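Exo-beta-1,4-mannosidase (Rhizomucor miehei, PDB 4LYP) probably hydrolyses beta-1,4-linked mannosides from their non-reducing ends, as a secreted family 5 glycoside hydrolase that can also transglycosylate. Local coordinates at residues R78-A89 with Y133-M143. Residues are numbered along the deposited sequence; the frame is centred on the assembly and turned at random.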
# COMPACT_ATOMS: atom_id res chain seq x y z
N ARG A 78 -12.14 1.42 -16.89
CA ARG A 78 -10.88 0.76 -17.29
C ARG A 78 -10.03 1.72 -18.12
O ARG A 78 -8.81 1.72 -17.99
CB ARG A 78 -11.23 -0.52 -18.02
CG ARG A 78 -10.00 -1.30 -18.39
CD ARG A 78 -10.35 -2.64 -19.09
NE ARG A 78 -11.09 -3.44 -18.12
CZ ARG A 78 -12.05 -4.32 -18.46
NH1 ARG A 78 -12.39 -4.55 -19.75
NH2 ARG A 78 -12.74 -4.96 -17.53
N LYS A 79 -10.63 2.52 -18.99
CA LYS A 79 -9.84 3.48 -19.77
C LYS A 79 -9.18 4.48 -18.84
O LYS A 79 -8.06 4.94 -19.11
CB LYS A 79 -10.72 4.20 -20.78
CG LYS A 79 -11.21 3.21 -21.81
CD LYS A 79 -11.84 3.96 -23.00
CE LYS A 79 -13.28 4.45 -22.82
NZ LYS A 79 -13.59 5.34 -23.98
N ARG A 80 -9.87 4.91 -17.77
CA ARG A 80 -9.24 5.79 -16.80
C ARG A 80 -8.06 5.09 -16.09
O ARG A 80 -7.00 5.66 -15.94
CB ARG A 80 -10.27 6.25 -15.77
CG ARG A 80 -9.65 6.94 -14.58
CD ARG A 80 -10.71 7.39 -13.57
NE ARG A 80 -10.15 7.72 -12.30
CZ ARG A 80 -10.86 7.89 -11.21
NH1 ARG A 80 -12.17 7.99 -11.23
NH2 ARG A 80 -10.22 8.02 -10.07
N MET A 81 -8.23 3.81 -15.73
CA MET A 81 -7.13 3.04 -15.13
C MET A 81 -5.94 3.05 -16.04
O MET A 81 -4.80 3.29 -15.65
CB MET A 81 -7.59 1.63 -14.81
CG MET A 81 -6.50 0.78 -14.12
SD MET A 81 -5.44 -0.13 -15.28
CE MET A 81 -6.51 -1.46 -15.77
N GLU A 82 -6.16 2.74 -17.32
CA GLU A 82 -5.10 2.67 -18.28
C GLU A 82 -4.39 4.02 -18.45
O GLU A 82 -3.16 4.07 -18.49
CB GLU A 82 -5.64 2.17 -19.63
CG GLU A 82 -6.04 0.68 -19.55
CD GLU A 82 -6.96 0.23 -20.71
OE1 GLU A 82 -7.25 -0.97 -20.76
OE2 GLU A 82 -7.49 1.07 -21.52
N LEU A 83 -5.14 5.12 -18.43
CA LEU A 83 -4.55 6.44 -18.51
C LEU A 83 -3.72 6.77 -17.26
O LEU A 83 -2.65 7.34 -17.36
CB LEU A 83 -5.66 7.47 -18.71
CG LEU A 83 -5.22 8.94 -18.72
CD1 LEU A 83 -4.16 9.29 -19.73
CD2 LEU A 83 -6.44 9.85 -18.79
N GLU A 84 -4.22 6.39 -16.09
CA GLU A 84 -3.52 6.70 -14.85
C GLU A 84 -2.23 5.89 -14.76
O GLU A 84 -1.20 6.42 -14.28
CB GLU A 84 -4.43 6.40 -13.68
CG GLU A 84 -5.56 7.47 -13.60
CD GLU A 84 -6.56 7.29 -12.49
OE1 GLU A 84 -6.52 6.27 -11.73
OE2 GLU A 84 -7.38 8.22 -12.33
N ILE A 85 -2.23 4.63 -15.21
CA ILE A 85 -0.97 3.86 -15.30
C ILE A 85 0.03 4.53 -16.24
O ILE A 85 1.20 4.67 -15.92
CB ILE A 85 -1.21 2.36 -15.73
CG1 ILE A 85 -2.15 1.63 -14.81
CG2 ILE A 85 0.14 1.67 -15.80
CD1 ILE A 85 -1.71 1.58 -13.38
N LYS A 86 -0.47 4.94 -17.42
CA LYS A 86 0.39 5.68 -18.37
C LYS A 86 0.93 6.95 -17.72
O LYS A 86 2.17 7.25 -17.82
CB LYS A 86 -0.44 5.99 -19.60
CG LYS A 86 0.38 6.75 -20.69
CD LYS A 86 -0.53 6.91 -21.95
CE LYS A 86 0.27 7.62 -23.04
NZ LYS A 86 0.42 9.06 -22.85
N GLN A 87 0.13 7.72 -16.98
CA GLN A 87 0.62 8.90 -16.31
C GLN A 87 1.71 8.57 -15.32
O GLN A 87 2.74 9.26 -15.19
CB GLN A 87 -0.52 9.65 -15.55
CG GLN A 87 -1.54 10.27 -16.45
CD GLN A 87 -2.78 10.71 -15.71
OE1 GLN A 87 -3.05 10.33 -14.54
NE2 GLN A 87 -3.62 11.50 -16.38
N MET A 88 1.52 7.49 -14.56
CA MET A 88 2.51 7.09 -13.58
C MET A 88 3.79 6.63 -14.29
O MET A 88 4.90 6.98 -13.83
CB MET A 88 1.93 6.02 -12.63
CG MET A 88 0.97 6.65 -11.64
SD MET A 88 0.44 5.49 -10.35
CE MET A 88 -0.65 4.38 -11.28
N ALA A 89 3.70 5.95 -15.40
CA ALA A 89 4.89 5.56 -16.16
C ALA A 89 5.62 6.80 -16.62
O ALA A 89 6.85 6.89 -16.53
CB ALA A 89 4.50 4.73 -17.35
N TYR A 133 -6.64 -7.00 -15.32
CA TYR A 133 -6.33 -5.88 -16.19
C TYR A 133 -5.29 -4.95 -15.57
O TYR A 133 -4.41 -4.45 -16.28
CB TYR A 133 -7.58 -5.05 -16.56
CG TYR A 133 -8.35 -5.60 -17.72
CD1 TYR A 133 -7.93 -5.36 -18.99
CD2 TYR A 133 -9.46 -6.44 -17.51
CE1 TYR A 133 -8.65 -5.88 -20.09
CE2 TYR A 133 -10.17 -6.97 -18.58
CZ TYR A 133 -9.75 -6.71 -19.86
OH TYR A 133 -10.43 -7.20 -20.94
N LEU A 134 -5.37 -4.72 -14.26
CA LEU A 134 -4.34 -3.93 -13.59
C LEU A 134 -2.96 -4.51 -13.82
O LEU A 134 -2.04 -3.81 -14.26
CB LEU A 134 -4.70 -3.84 -12.10
CG LEU A 134 -3.60 -3.16 -11.23
CD1 LEU A 134 -3.38 -1.72 -11.65
CD2 LEU A 134 -4.05 -3.24 -9.79
N LEU A 135 -2.83 -5.82 -13.62
CA LEU A 135 -1.55 -6.46 -13.73
C LEU A 135 -1.08 -6.52 -15.18
O LEU A 135 0.12 -6.40 -15.44
CB LEU A 135 -1.57 -7.86 -13.12
CG LEU A 135 -1.64 -7.86 -11.58
CD1 LEU A 135 -1.93 -9.24 -11.01
CD2 LEU A 135 -0.32 -7.33 -10.99
N ASP A 136 -2.01 -6.67 -16.15
CA ASP A 136 -1.63 -6.68 -17.52
C ASP A 136 -1.15 -5.29 -17.98
O ASP A 136 -0.16 -5.19 -18.74
CB ASP A 136 -2.78 -7.16 -18.43
CG ASP A 136 -2.32 -7.22 -19.85
OD1 ASP A 136 -1.50 -8.09 -20.16
OD2 ASP A 136 -2.77 -6.37 -20.66
N THR A 137 -1.80 -4.23 -17.50
CA THR A 137 -1.41 -2.89 -17.86
C THR A 137 -0.07 -2.55 -17.24
O THR A 137 0.80 -1.93 -17.88
CB THR A 137 -2.49 -1.88 -17.48
OG1 THR A 137 -3.77 -2.33 -17.99
CG2 THR A 137 -2.20 -0.49 -17.97
N MET A 138 0.14 -2.94 -15.99
CA MET A 138 1.46 -2.77 -15.32
C MET A 138 2.53 -3.47 -16.16
O MET A 138 3.61 -2.92 -16.36
CB MET A 138 1.39 -3.34 -13.93
CG MET A 138 0.60 -2.41 -13.02
SD MET A 138 0.44 -3.07 -11.34
CE MET A 138 2.15 -2.89 -10.83
N ASP A 139 2.28 -4.66 -16.62
CA ASP A 139 3.23 -5.42 -17.45
C ASP A 139 3.63 -4.57 -18.69
O ASP A 139 4.80 -4.38 -18.98
CB ASP A 139 2.55 -6.72 -17.94
CG ASP A 139 3.50 -7.71 -18.60
OD1 ASP A 139 4.71 -7.43 -18.73
OD2 ASP A 139 3.02 -8.80 -18.94
N ARG A 140 2.66 -3.97 -19.36
CA ARG A 140 2.90 -3.16 -20.55
C ARG A 140 3.79 -1.96 -20.28
O ARG A 140 4.50 -1.51 -21.15
CB ARG A 140 1.49 -2.80 -21.10
CG ARG A 140 0.82 -4.02 -21.86
CD ARG A 140 -0.69 -3.89 -22.10
NE ARG A 140 -1.34 -4.76 -23.10
CZ ARG A 140 -1.44 -4.45 -24.40
NH1 ARG A 140 -0.86 -3.33 -24.80
NH2 ARG A 140 -2.10 -5.21 -25.34
N TYR A 141 3.73 -1.45 -19.05
CA TYR A 141 4.54 -0.31 -18.67
C TYR A 141 5.78 -0.67 -17.85
O TYR A 141 6.40 0.20 -17.20
CB TYR A 141 3.69 0.78 -17.93
CG TYR A 141 2.75 1.44 -18.92
CD1 TYR A 141 3.29 2.48 -19.77
CD2 TYR A 141 1.42 1.04 -19.08
CE1 TYR A 141 2.45 3.11 -20.66
CE2 TYR A 141 0.62 1.62 -19.99
CZ TYR A 141 1.10 2.67 -20.79
OH TYR A 141 0.23 3.30 -21.68
N ASN A 142 6.13 -1.96 -17.78
CA ASN A 142 7.30 -2.47 -17.12
C ASN A 142 7.31 -2.13 -15.64
O ASN A 142 8.36 -1.89 -15.10
CB ASN A 142 8.58 -1.97 -17.85
CG ASN A 142 8.73 -2.68 -19.25
OD1 ASN A 142 8.51 -3.88 -19.33
ND2 ASN A 142 9.14 -1.95 -20.26
N MET A 143 6.17 -2.16 -15.01
CA MET A 143 6.06 -1.97 -13.58
C MET A 143 5.99 -3.32 -12.86
O MET A 143 5.47 -4.28 -13.43
CB MET A 143 4.83 -1.13 -13.24
CG MET A 143 4.87 0.28 -13.82
SD MET A 143 3.32 1.10 -13.41
CE MET A 143 3.56 2.70 -14.20
O HOH W 1 -2.31 3.01 -20.95
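Arg78 lays its guanidinium flat over one face of the Tyr133 ring, the two planes only 6° apart and CZ 3.5 Å from the ring centroid, a cation-pi stack. The chain leaves with CG anti to the backbone N (chi1 -177°), an extended start that carries CD over the ring as a CH-pi donor; the bend at chi3 then lays the guanidinium down on the same face, with NH1 reaching the phenol end. Because NE hydrogen-bonds to Gly69 O, the guanidinium is held from a second direction.

One turn on, the Met81 and Thr137 side chains slide past each other in opposite directions, with Met81 CE beside Thr137 OG1 and 3.8 Å from Tyr133 CB. That hydroxyl donates to Tyr133 O (2.8 Å), a carbonyl also gripped from its other face by Thr137 N. With the OG1 proton turned back into its own helix, Thr137 presents CG2 to Ile85, 3.8 Å from its CB. Ile85 points CD1 at Leu134 CD1 and swings CG2 to within 3.6 Å of Tyr141 CD2. Met81 and Ile85 are each modelled in two conformations, and these contacts belong to one of them.

Tyr141 closes the far end: CA of Lys86 lies over one face of its ring, offset toward the rim, and Ala89 CB meets CD1 obliquely at 3.5 Å. No direct hydrogen bond joins the segments, but a water bridges Tyr141 OH and Glu82 O. Past Tyr141, a Schellman motif with Asn142 as C-prime residue ends the helix and brings the extended Met143 side chain in, its CE 3.5 Å from Ala89 N.

The helices run roughly parallel, crossing at -33° with axes 10.1 Å apart. Ile85 packs on Leu96 and Leu134 on Val98 of strand 95-99, which follows the first helix and precedes the second, as for successive outer helices of a TIM barrel.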